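Takeout-like protein 1 (Epiphyas postvittana, PDB 4G0S) probably binds and carries hydrophobic ligands in a long internal tunnel, as expected of a takeout protein related to the juvenile hormone binding proteins. Local coordinates at residues 15-20 with 72-77. Numbering follows the deposited sequence.
Sequences CMTSAF and DNVKWD. With MYR (myristic acid), chain C.
The ring of Phe20 is sandwiched between Val74 and the myristic acid. On one face the methyl CG2 of Val74 sits over the ring centre, 3.6 Å from the centroid and only 8° off the normal, a well-formed CH-pi contact. The opposite face takes the fatty chain nearer its rim, with C8 of the myristic acid 3.8 Å from Phe20 CZ. The indole of Trp76 receives the Met16 methyl obliquely, Met16 CE lying 4.2 Å from Trp76 CE3; its NE1 turns to the hydroxyl of Tyr129, whose ring also meets the indole.

Val74 divides its two methyls between helix 13-27 neighbours one turn apart: CG2 goes to Phe20, while CG1, placed anti to the backbone N (chi1 171°), rests 3.6 Å from Met16 CB. Beyond CB, Met16 bends at both chi2 and chi3, and this double bend brings CE within 3.6 Å of C4 of the fatty acid, near the carboxyl end of the chain.

Thr17 makes the polar link. Its OG1 accepts the Val74 N-H at 3.0 Å, the bond bent to 144°, and also bonds to Ser13 O one turn back in the helix. CG2 of Thr17 lies 3.7 Å from Asp72 O. Just here strand 54-77 carries a classic beta bulge, Asp72 and Asn73 both facing Asp86 on the adjoining strand.

One hydroxyl ties helix to strand beside the bulge, whereas Met16, Ala19 and Phe20 offer the ligand a thioether and hydrocarbon. This part of the wall suits an aliphatic chain and probably holds it by dispersion and shape, while Cys8 N supplies a directed hydrogen bond to the fatty acid, consistent with a carrier of lipophilic molecules.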
ATOM      1  N   CYS A  15       0.246  11.980 -19.737  1.00 31.71           N
ATOM      2  CA  CYS A  15      -0.767  12.838 -19.110  1.00 31.33           C
ATOM      3  C   CYS A  15      -1.312  12.169 -17.848  1.00 30.53           C
ATOM      4  O   CYS A  15      -1.526  12.816 -16.819  1.00 30.58           O
ATOM      5  CB  CYS A  15      -1.899  13.129 -20.115  1.00 32.45           C
ATOM      6  SG  CYS A  15      -3.152  14.308 -19.564  1.00 33.29           S
ATOM      7  N   MET A  16      -1.512  10.863 -17.922  1.00 28.95           N
ATOM      8  CA  MET A  16      -2.085  10.111 -16.787  1.00 28.64           C
ATOM      9  C   MET A  16      -1.161  10.033 -15.565  1.00 27.92           C
ATOM     10  O   MET A  16      -1.623  10.210 -14.421  1.00 26.61           O
ATOM     11  CB  MET A  16      -2.549   8.717 -17.240  1.00 27.28           C
ATOM     12  CG  MET A  16      -3.732   8.728 -18.200  1.00 27.04           C
ATOM     13  SD  MET A  16      -5.310   9.382 -17.602  1.00 29.02           S
ATOM     14  CE  MET A  16      -5.324   8.751 -15.908  1.00 29.04           C
ATOM     15  N   THR A  17       0.136   9.809 -15.838  1.00 28.27           N
ATOM     16  CA  THR A  17       1.210   9.761 -14.839  1.00 28.41           C
ATOM     17  C   THR A  17       1.310  11.107 -14.103  1.00 28.07           C
ATOM     18  O   THR A  17       1.381  11.153 -12.873  1.00 27.69           O
ATOM     19  CB  THR A  17       2.575   9.390 -15.488  1.00 29.42           C
ATOM     20  OG1 THR A  17       2.495   8.103 -16.124  1.00 29.19           O
ATOM     21  CG2 THR A  17       3.688   9.329 -14.449  1.00 29.11           C
ATOM     22  N   SER A  18       1.289  12.186 -14.876  1.00 28.34           N
ATOM     23  CA  SER A  18       1.383  13.541 -14.386  1.00 28.48           C
ATOM     24  C   SER A  18       0.117  14.010 -13.682  1.00 28.55           C
ATOM     25  O   SER A  18       0.162  14.926 -12.883  1.00 26.72           O
ATOM     26  CB  SER A  18       1.673  14.487 -15.572  1.00 29.07           C
ATOM     27  OG  SER A  18       1.724  15.835 -15.132  1.00 30.41           O
ATOM     28  N   ALA A  19      -1.026  13.434 -14.055  1.00 30.43           N
ATOM     29  CA  ALA A  19      -2.323  13.748 -13.422  1.00 31.02           C
ATOM     30  C   ALA A  19      -2.441  13.027 -12.088  1.00 32.75           C
ATOM     31  O   ALA A  19      -2.880  13.600 -11.096  1.00 35.50           O
ATOM     32  CB  ALA A  19      -3.480  13.349 -14.335  1.00 30.30           C
ATOM     33  N   PHE A  20      -2.076  11.752 -12.072  1.00 32.76           N
ATOM     34  CA  PHE A  20      -1.982  11.023 -10.809  1.00 32.59           C
ATOM     35  C   PHE A  20      -1.039  11.784  -9.896  1.00 34.67           C
ATOM     36  O   PHE A  20      -1.334  11.981  -8.730  1.00 35.28           O
ATOM     37  CB  PHE A  20      -1.370   9.658 -11.035  1.00 29.33           C
ATOM     38  CG  PHE A  20      -2.346   8.586 -11.349  1.00 28.69           C
ATOM     39  CD1 PHE A  20      -3.284   8.725 -12.380  1.00 28.55           C
ATOM     40  CD2 PHE A  20      -2.288   7.380 -10.654  1.00 28.50           C
ATOM     41  CE1 PHE A  20      -4.166   7.689 -12.688  1.00 27.69           C
ATOM     42  CE2 PHE A  20      -3.169   6.344 -10.950  1.00 27.32           C
ATOM     43  CZ  PHE A  20      -4.104   6.499 -11.972  1.00 27.17           C
ATOM     44  N   ASP A  72       5.588   6.676 -11.200  1.00 27.78           N
ATOM     45  CA  ASP A  72       6.556   6.408 -12.250  1.00 29.97           C
ATOM     46  C   ASP A  72       5.874   6.236 -13.601  1.00 31.49           C
ATOM     47  O   ASP A  72       6.325   6.803 -14.598  1.00 31.48           O
ATOM     48  CB  ASP A  72       7.393   5.169 -11.885  1.00 31.05           C
ATOM     49  CG  ASP A  72       8.205   5.372 -10.588  1.00 32.37           C
ATOM     50  OD1 ASP A  72       8.927   6.393 -10.503  1.00 30.33           O
ATOM     51  OD2 ASP A  72       8.094   4.516  -9.656  1.00 32.00           O
ATOM     52  N   ASN A  73       4.780   5.473 -13.630  1.00 31.85           N
ATOM     53  CA  ASN A  73       4.006   5.278 -14.882  1.00 33.11           C
ATOM     54  C   ASN A  73       2.560   4.799 -14.655  1.00 31.82           C
ATOM     55  O   ASN A  73       2.272   3.980 -13.759  1.00 32.18           O
ATOM     56  CB  ASN A  73       4.751   4.293 -15.802  1.00 33.88           C
ATOM     57  CG  ASN A  73       4.013   4.004 -17.094  1.00 34.15           C
ATOM     58  OD1 ASN A  73       4.059   4.790 -18.048  1.00 34.25           O
ATOM     59  ND2 ASN A  73       3.343   2.856 -17.138  1.00 33.12           N
ATOM     60  N   VAL A  74       1.656   5.320 -15.473  1.00 31.64           N
ATOM     61  CA  VAL A  74       0.281   4.845 -15.522  1.00 30.74           C
ATOM     62  C   VAL A  74       0.029   4.277 -16.935  1.00 31.61           C
ATOM     63  O   VAL A  74       0.334   4.921 -17.950  1.00 32.83           O
ATOM     64  CB  VAL A  74      -0.706   5.985 -15.149  1.00 30.33           C
ATOM     65  CG1 VAL A  74      -2.156   5.592 -15.409  1.00 30.61           C
ATOM     66  CG2 VAL A  74      -0.530   6.399 -13.696  1.00 29.84           C
ATOM     67  N   LYS A  75      -0.492   3.060 -16.998  1.00 32.88           N
ATOM     68  CA  LYS A  75      -0.799   2.440 -18.273  1.00 35.03           C
ATOM     69  C   LYS A  75      -2.242   1.955 -18.229  1.00 34.08           C
ATOM     70  O   LYS A  75      -2.560   0.880 -17.706  1.00 35.91           O
ATOM     71  CB  LYS A  75       0.169   1.293 -18.582  1.00 37.25           C
ATOM     72  CG  LYS A  75       0.329   1.017 -20.066  1.00 44.22           C
ATOM     73  CD  LYS A  75       0.850  -0.395 -20.346  1.00 44.89           C
ATOM     74  CE  LYS A  75      -0.240  -1.305 -20.922  1.00 47.57           C
ATOM     75  NZ  LYS A  75      -0.446  -1.201 -22.401  1.00 47.27           N
ATOM     76  N   TRP A  76      -3.124   2.784 -18.757  1.00 33.79           N
ATOM     77  CA  TRP A  76      -4.518   2.440 -18.887  1.00 31.59           C
ATOM     78  C   TRP A  76      -4.764   1.850 -20.228  1.00 32.07           C
ATOM     79  O   TRP A  76      -4.451   2.449 -21.257  1.00 30.50           O
ATOM     80  CB  TRP A  76      -5.353   3.673 -18.690  1.00 30.90           C
ATOM     81  CG  TRP A  76      -6.779   3.413 -18.267  1.00 30.57           C
ATOM     82  CD1 TRP A  76      -7.733   2.605 -18.898  1.00 29.26           C
ATOM     83  CD2 TRP A  76      -7.486   4.044 -17.145  1.00 29.44           C
ATOM     84  NE1 TRP A  76      -8.938   2.668 -18.238  1.00 29.45           N
ATOM     85  CE2 TRP A  76      -8.869   3.511 -17.181  1.00 28.72           C
ATOM     86  CE3 TRP A  76      -7.121   4.927 -16.131  1.00 28.02           C
ATOM     87  CZ2 TRP A  76      -9.813   3.856 -16.231  1.00 27.55           C
ATOM     88  CZ3 TRP A  76      -8.088   5.276 -15.180  1.00 27.86           C
ATOM     89  CH2 TRP A  76      -9.404   4.751 -15.232  1.00 28.04           C
ATOM     90  N   ASP A  77      -5.341   0.647 -20.229  1.00 35.57           N
ATOM     91  CA  ASP A  77      -5.540  -0.112 -21.466  1.00 35.81           C
ATOM     92  C   ASP A  77      -7.024  -0.454 -21.675  1.00 36.00           C
ATOM     93  O   ASP A  77      -7.621  -1.235 -20.916  1.00 34.60           O
ATOM     94  CB  ASP A  77      -4.627  -1.330 -21.463  1.00 37.42           C
ATOM     95  CG  ASP A  77      -4.757  -2.174 -22.708  1.00 40.61           C
ATOM     96  OD1 ASP A  77      -5.744  -2.058 -23.455  1.00 41.91           O
ATOM     97  OD2 ASP A  77      -3.864  -3.006 -22.919  1.00 45.23           O
TER
HETATM   98  C1  MYR C 300      -8.412  12.241 -16.001  1.00 43.26           C
HETATM   99  O1  MYR C 300      -8.355  12.088 -17.253  1.00 40.56           O
HETATM  100  O2  MYR C 300      -8.782  13.324 -15.476  1.00 45.93           O
HETATM  101  C2  MYR C 300      -8.051  11.093 -15.076  1.00 43.96           C
HETATM  102  C3  MYR C 300      -7.564  11.664 -13.735  1.00 44.08           C
HETATM  103  C4  MYR C 300      -6.399  10.862 -13.174  1.00 42.45           C
HETATM  104  C5  MYR C 300      -6.522  10.726 -11.658  1.00 45.26           C
HETATM  105  C6  MYR C 300      -7.288   9.460 -11.277  1.00 46.30           C
HETATM  106  C7  MYR C 300      -7.240   9.268  -9.768  1.00 45.46           C
HETATM  107  C8  MYR C 300      -6.523   7.965  -9.450  1.00 44.64           C
HETATM  108  C9  MYR C 300      -6.319   7.784  -7.948  1.00 42.81           C
HETATM  109  C10 MYR C 300      -5.088   8.507  -7.403  1.00 43.49           C
HETATM  110  C11 MYR C 300      -4.612   7.896  -6.080  1.00 36.94           C
HETATM  111  C12 MYR C 300      -3.588   6.781  -6.267  1.00 35.41           C
HETATM  112  C13 MYR C 300      -2.415   6.940  -5.311  1.00 32.99           C
HETATM  113  C14 MYR C 300      -1.925   5.629  -4.759  1.00 31.88           C